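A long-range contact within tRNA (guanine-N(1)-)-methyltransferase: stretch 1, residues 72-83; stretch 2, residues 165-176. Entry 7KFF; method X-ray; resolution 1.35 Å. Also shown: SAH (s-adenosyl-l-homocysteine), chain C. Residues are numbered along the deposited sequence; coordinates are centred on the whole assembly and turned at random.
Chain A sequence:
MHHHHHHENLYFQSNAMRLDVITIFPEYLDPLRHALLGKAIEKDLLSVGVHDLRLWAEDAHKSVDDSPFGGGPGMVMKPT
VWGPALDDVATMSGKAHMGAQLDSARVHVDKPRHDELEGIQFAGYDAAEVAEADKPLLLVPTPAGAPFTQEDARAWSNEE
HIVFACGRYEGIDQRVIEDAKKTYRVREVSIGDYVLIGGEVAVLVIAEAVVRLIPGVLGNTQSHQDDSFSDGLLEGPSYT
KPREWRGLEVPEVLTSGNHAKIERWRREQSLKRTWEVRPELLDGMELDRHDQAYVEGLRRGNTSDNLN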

# COMPACT_ATOMS: atom_id res chain seq x y z
N GLY A 72 12.03 -26.29 5.67
CA GLY A 72 10.91 -25.42 5.93
C GLY A 72 10.07 -25.24 4.68
O GLY A 72 10.50 -25.51 3.55
N PRO A 73 8.85 -24.78 4.88
CA PRO A 73 7.88 -24.76 3.80
C PRO A 73 8.06 -23.53 2.92
O PRO A 73 8.85 -22.62 3.20
N GLY A 74 7.32 -23.53 1.85
CA GLY A 74 7.34 -22.40 0.96
C GLY A 74 8.34 -22.58 -0.15
O GLY A 74 9.06 -23.58 -0.26
N MSE A 75 8.39 -21.57 -0.99
CA MSE A 75 9.29 -21.55 -2.13
C MSE A 75 9.97 -20.21 -2.19
O MSE A 75 9.39 -19.21 -1.77
N VAL A 76 11.18 -20.19 -2.73
CA VAL A 76 12.00 -19.00 -2.88
C VAL A 76 12.31 -18.83 -4.35
O VAL A 76 12.61 -19.81 -5.04
N MSE A 77 12.24 -17.61 -4.84
CA MSE A 77 12.53 -17.40 -6.25
C MSE A 77 14.02 -17.48 -6.58
O MSE A 77 14.87 -17.05 -5.80
N LYS A 78 14.29 -18.02 -7.78
CA LYS A 78 15.61 -18.55 -8.12
C LYS A 78 16.56 -17.46 -8.59
O LYS A 78 16.21 -16.68 -9.48
N PRO A 79 17.79 -17.42 -8.07
CA PRO A 79 18.79 -16.46 -8.60
C PRO A 79 19.14 -16.69 -10.05
O PRO A 79 19.42 -15.72 -10.76
N THR A 80 19.14 -17.94 -10.52
CA THR A 80 19.55 -18.21 -11.90
C THR A 80 18.53 -17.71 -12.92
O THR A 80 18.84 -17.65 -14.12
N VAL A 81 17.33 -17.33 -12.47
CA VAL A 81 16.34 -16.66 -13.31
C VAL A 81 16.37 -15.15 -13.09
O VAL A 81 16.44 -14.38 -14.04
N TRP A 82 16.38 -14.72 -11.82
CA TRP A 82 16.34 -13.30 -11.51
C TRP A 82 17.59 -12.54 -11.97
O TRP A 82 17.48 -11.39 -12.40
N GLY A 83 18.77 -13.11 -11.82
CA GLY A 83 19.98 -12.41 -12.17
C GLY A 83 20.01 -12.01 -13.63
O GLY A 83 20.19 -10.83 -13.98
N ALA A 165 11.47 -5.38 -8.97
CA ALA A 165 11.56 -6.84 -8.91
C ALA A 165 10.46 -7.34 -7.99
O ALA A 165 10.53 -7.14 -6.78
N CYS A 166 9.43 -7.98 -8.56
CA CYS A 166 8.25 -8.39 -7.81
C CYS A 166 8.38 -9.79 -7.24
O CYS A 166 8.43 -10.76 -7.99
N GLY A 167 8.37 -9.90 -5.91
CA GLY A 167 8.42 -11.19 -5.28
C GLY A 167 7.05 -11.83 -5.12
O GLY A 167 6.02 -11.16 -5.11
N ARG A 168 7.08 -13.15 -5.00
CA ARG A 168 5.95 -13.99 -4.64
C ARG A 168 6.51 -15.07 -3.70
O ARG A 168 7.73 -15.21 -3.56
N TYR A 169 5.61 -15.81 -3.06
CA TYR A 169 5.99 -16.96 -2.24
C TYR A 169 6.77 -16.43 -1.03
O TYR A 169 6.30 -15.52 -0.35
N GLU A 170 7.93 -17.00 -0.73
CA GLU A 170 8.72 -16.50 0.40
C GLU A 170 9.55 -15.28 0.03
O GLU A 170 10.15 -14.64 0.90
N GLY A 171 9.59 -14.94 -1.26
CA GLY A 171 10.37 -13.83 -1.73
C GLY A 171 11.48 -14.27 -2.66
O GLY A 171 11.48 -15.39 -3.18
N ILE A 172 12.45 -13.40 -2.84
CA ILE A 172 13.54 -13.59 -3.78
C ILE A 172 14.80 -13.94 -3.01
O ILE A 172 15.10 -13.34 -1.97
N ASP A 173 15.56 -14.92 -3.50
CA ASP A 173 16.84 -15.27 -2.89
C ASP A 173 17.65 -14.00 -2.66
O ASP A 173 17.85 -13.19 -3.58
N GLN A 174 18.13 -13.82 -1.43
CA GLN A 174 18.74 -12.55 -1.05
C GLN A 174 19.98 -12.23 -1.86
O GLN A 174 20.34 -11.05 -2.02
N ARG A 175 20.67 -13.24 -2.37
CA ARG A 175 21.87 -12.97 -3.16
C ARG A 175 21.55 -12.18 -4.43
O ARG A 175 22.42 -11.46 -4.93
N VAL A 176 20.32 -12.29 -4.94
CA VAL A 176 19.93 -11.51 -6.10
C VAL A 176 20.05 -10.03 -5.78
O VAL A 176 20.54 -9.24 -6.60

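Three backbone hydrogen bonds fix the register in which the side chains pack: Glu170 N to Met75 O (2.8 Å), Met77 N to Gly171 O (2.9 Å) and Asp173 N to Met77 O (3.2 Å). Met77, a selenomethionine, has chi1 m, then an extended chi2 (t), which bring SE of Met77 to 3.6 Å from Arg168 N and 4.1 Å from Ile172 CG1; chi3 lies between wells at 116°. Ile172 (m, t) leaves the backbone sideways, but its end comes nearer: CD1 sits over one face of the Trp82 indole, 4.1 Å from the six-membered ring centroid. Trp82, with chi1 at -90° and chi2 at 107°, points toward stretch 2 and also brings CZ3 to 3.5 Å from Ala165 CB; its buried NE1 has no partner. Val176 (t) places CG2 3.8 Å from both Trp82 CB and Pro79 CB. Asp173 (t) caps its helix, OD1 accepting from Arg175 N (2.9 Å), while a salt bridge joins Arg175 NH2 to OD2 of Asp173 (2.8 Å); Pro79 CG packs 3.5 Å from Asp173 CG. Glu170 (m, m) points toward stretch 1, its CG 4.0 Å from Gly74 CA, where a side chain on Gly74 would clash. Glu170 OE2 accepts a weak hydrogen bond from SAH N (3.4 Å).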

# COMPACT_ATOMS: atom_id res chain seq x y z
CB PRO A 73 6.54 -24.69 4.54
CG PRO A 73 6.86 -23.86 5.75
CD PRO A 73 8.31 -24.18 6.12
CB MSE A 75 8.49 -21.81 -3.41
CG MSE A 75 7.80 -23.17 -3.41
SE MSE A 75 9.00 -24.71 -3.32
CE MSE A 75 9.35 -24.86 -5.27
CB VAL A 76 13.30 -19.15 -2.07
CG1 VAL A 76 14.23 -17.99 -2.28
CG2 VAL A 76 12.99 -19.34 -0.59
CB MSE A 77 11.98 -16.09 -6.75
CG MSE A 77 10.48 -15.92 -6.56
SE MSE A 77 9.65 -14.33 -7.21
CE MSE A 77 8.46 -14.98 -8.57
CB LYS A 78 15.47 -19.54 -9.28
CG LYS A 78 14.81 -20.86 -8.95
CD LYS A 78 14.70 -21.73 -10.21
CE LYS A 78 14.61 -23.21 -9.91
NZ LYS A 78 14.39 -24.02 -11.15
CB PRO A 79 20.02 -16.66 -7.70
CG PRO A 79 19.62 -17.47 -6.61
CD PRO A 79 18.30 -18.15 -6.90
CB THR A 80 19.81 -19.70 -12.11
OG1 THR A 80 18.62 -20.42 -11.74
CG2 THR A 80 21.01 -20.18 -11.27
CB VAL A 81 14.94 -17.26 -13.04
CG1 VAL A 81 13.88 -16.56 -13.89
CG2 VAL A 81 14.95 -18.76 -13.30
CB TRP A 82 16.14 -13.08 -10.01
CG TRP A 82 14.72 -12.98 -9.67
CD1 TRP A 82 13.94 -13.91 -9.02
CD2 TRP A 82 13.86 -11.88 -9.97
NE1 TRP A 82 12.65 -13.44 -8.89
CE2 TRP A 82 12.57 -12.20 -9.48
CE3 TRP A 82 14.05 -10.66 -10.61
CZ2 TRP A 82 11.49 -11.35 -9.64
CZ3 TRP A 82 12.98 -9.81 -10.75
CH2 TRP A 82 11.71 -10.17 -10.29
CB ALA A 165 12.93 -7.28 -8.40
CB CYS A 166 6.99 -8.33 -8.66
SG CYS A 166 6.63 -6.71 -9.33
CB ARG A 168 5.37 -14.65 -5.90
CG ARG A 168 4.62 -13.69 -6.82
CD ARG A 168 3.16 -13.60 -6.47
NE ARG A 168 2.50 -12.40 -6.95
CZ ARG A 168 1.20 -12.16 -6.82
NH1 ARG A 168 0.39 -13.09 -6.33
NH2 ARG A 168 0.70 -11.00 -7.17
CB TYR A 169 6.71 -18.01 -3.08
CG TYR A 169 6.02 -18.24 -4.41
CD1 TYR A 169 4.63 -18.40 -4.49
CD2 TYR A 169 6.74 -18.24 -5.59
CE1 TYR A 169 4.00 -18.59 -5.71
CE2 TYR A 169 6.13 -18.46 -6.81
CZ TYR A 169 4.76 -18.62 -6.87
OH TYR A 169 4.14 -18.81 -8.07
CB GLU A 170 9.65 -17.59 0.91
CG GLU A 170 8.92 -18.80 1.46
CD GLU A 170 7.93 -18.44 2.55
OE1 GLU A 170 6.72 -18.69 2.35
OE2 GLU A 170 8.37 -17.92 3.60
CB ILE A 172 13.74 -12.30 -4.60
CG1 ILE A 172 12.46 -11.94 -5.38
CG2 ILE A 172 14.94 -12.44 -5.52
CD1 ILE A 172 12.54 -10.59 -6.05
CB ASP A 173 17.60 -16.20 -3.85
CG ASP A 173 18.93 -16.71 -3.29
OD1 ASP A 173 19.85 -15.91 -3.08
OD2 ASP A 173 19.05 -17.95 -3.12
CB GLN A 174 19.05 -12.54 0.44
CG GLN A 174 19.41 -11.18 0.98
CD GLN A 174 18.24 -10.22 0.96
OE1 GLN A 174 17.09 -10.63 1.10
NE2 GLN A 174 18.54 -8.94 0.80
CB ARG A 175 22.57 -14.26 -3.53
CG ARG A 175 23.12 -14.95 -2.30
CD ARG A 175 23.62 -16.36 -2.65
NE ARG A 175 22.50 -17.20 -3.06
CZ ARG A 175 22.63 -18.44 -3.52
NH1 ARG A 175 23.83 -18.97 -3.63
NH2 ARG A 175 21.54 -19.13 -3.83
CB VAL A 176 18.49 -11.85 -6.52
CG1 VAL A 176 18.01 -10.87 -7.57
CG2 VAL A 176 18.41 -13.29 -7.00
N SAH C . 7.35 -14.82 4.44
CA SAH C . 7.42 -13.44 4.00
CB SAH C . 6.25 -13.22 3.06
CG SAH C . 6.61 -12.83 1.64
SD SAH C . 5.09 -12.18 0.99
C SAH C . 7.33 -12.42 5.12
O SAH C . 6.33 -12.35 5.83
OXT SAH C . 8.24 -11.62 5.31
C5' SAH C . 5.49 -12.34 -0.75
C4' SAH C . 5.93 -11.05 -1.41
O4' SAH C . 4.91 -10.06 -1.36
C3' SAH C . 7.18 -10.36 -0.83
O3' SAH C . 8.34 -11.00 -1.21
C2' SAH C . 7.01 -8.95 -1.40
O2' SAH C . 7.37 -8.90 -2.76
C1' SAH C . 5.51 -8.78 -1.31
N9 SAH C . 5.09 -8.13 -0.05
C8 SAH C . 4.39 -8.71 0.99
N7 SAH C . 4.13 -7.77 1.92
C5 SAH C . 4.68 -6.60 1.49
C6 SAH C . 4.74 -5.32 2.03
N6 SAH C . 4.21 -4.99 3.23
N1 SAH C . 5.38 -4.34 1.31
C2 SAH C . 5.93 -4.62 0.09
N3 SAH C . 5.88 -5.86 -0.46
C4 SAH C . 5.26 -6.82 0.24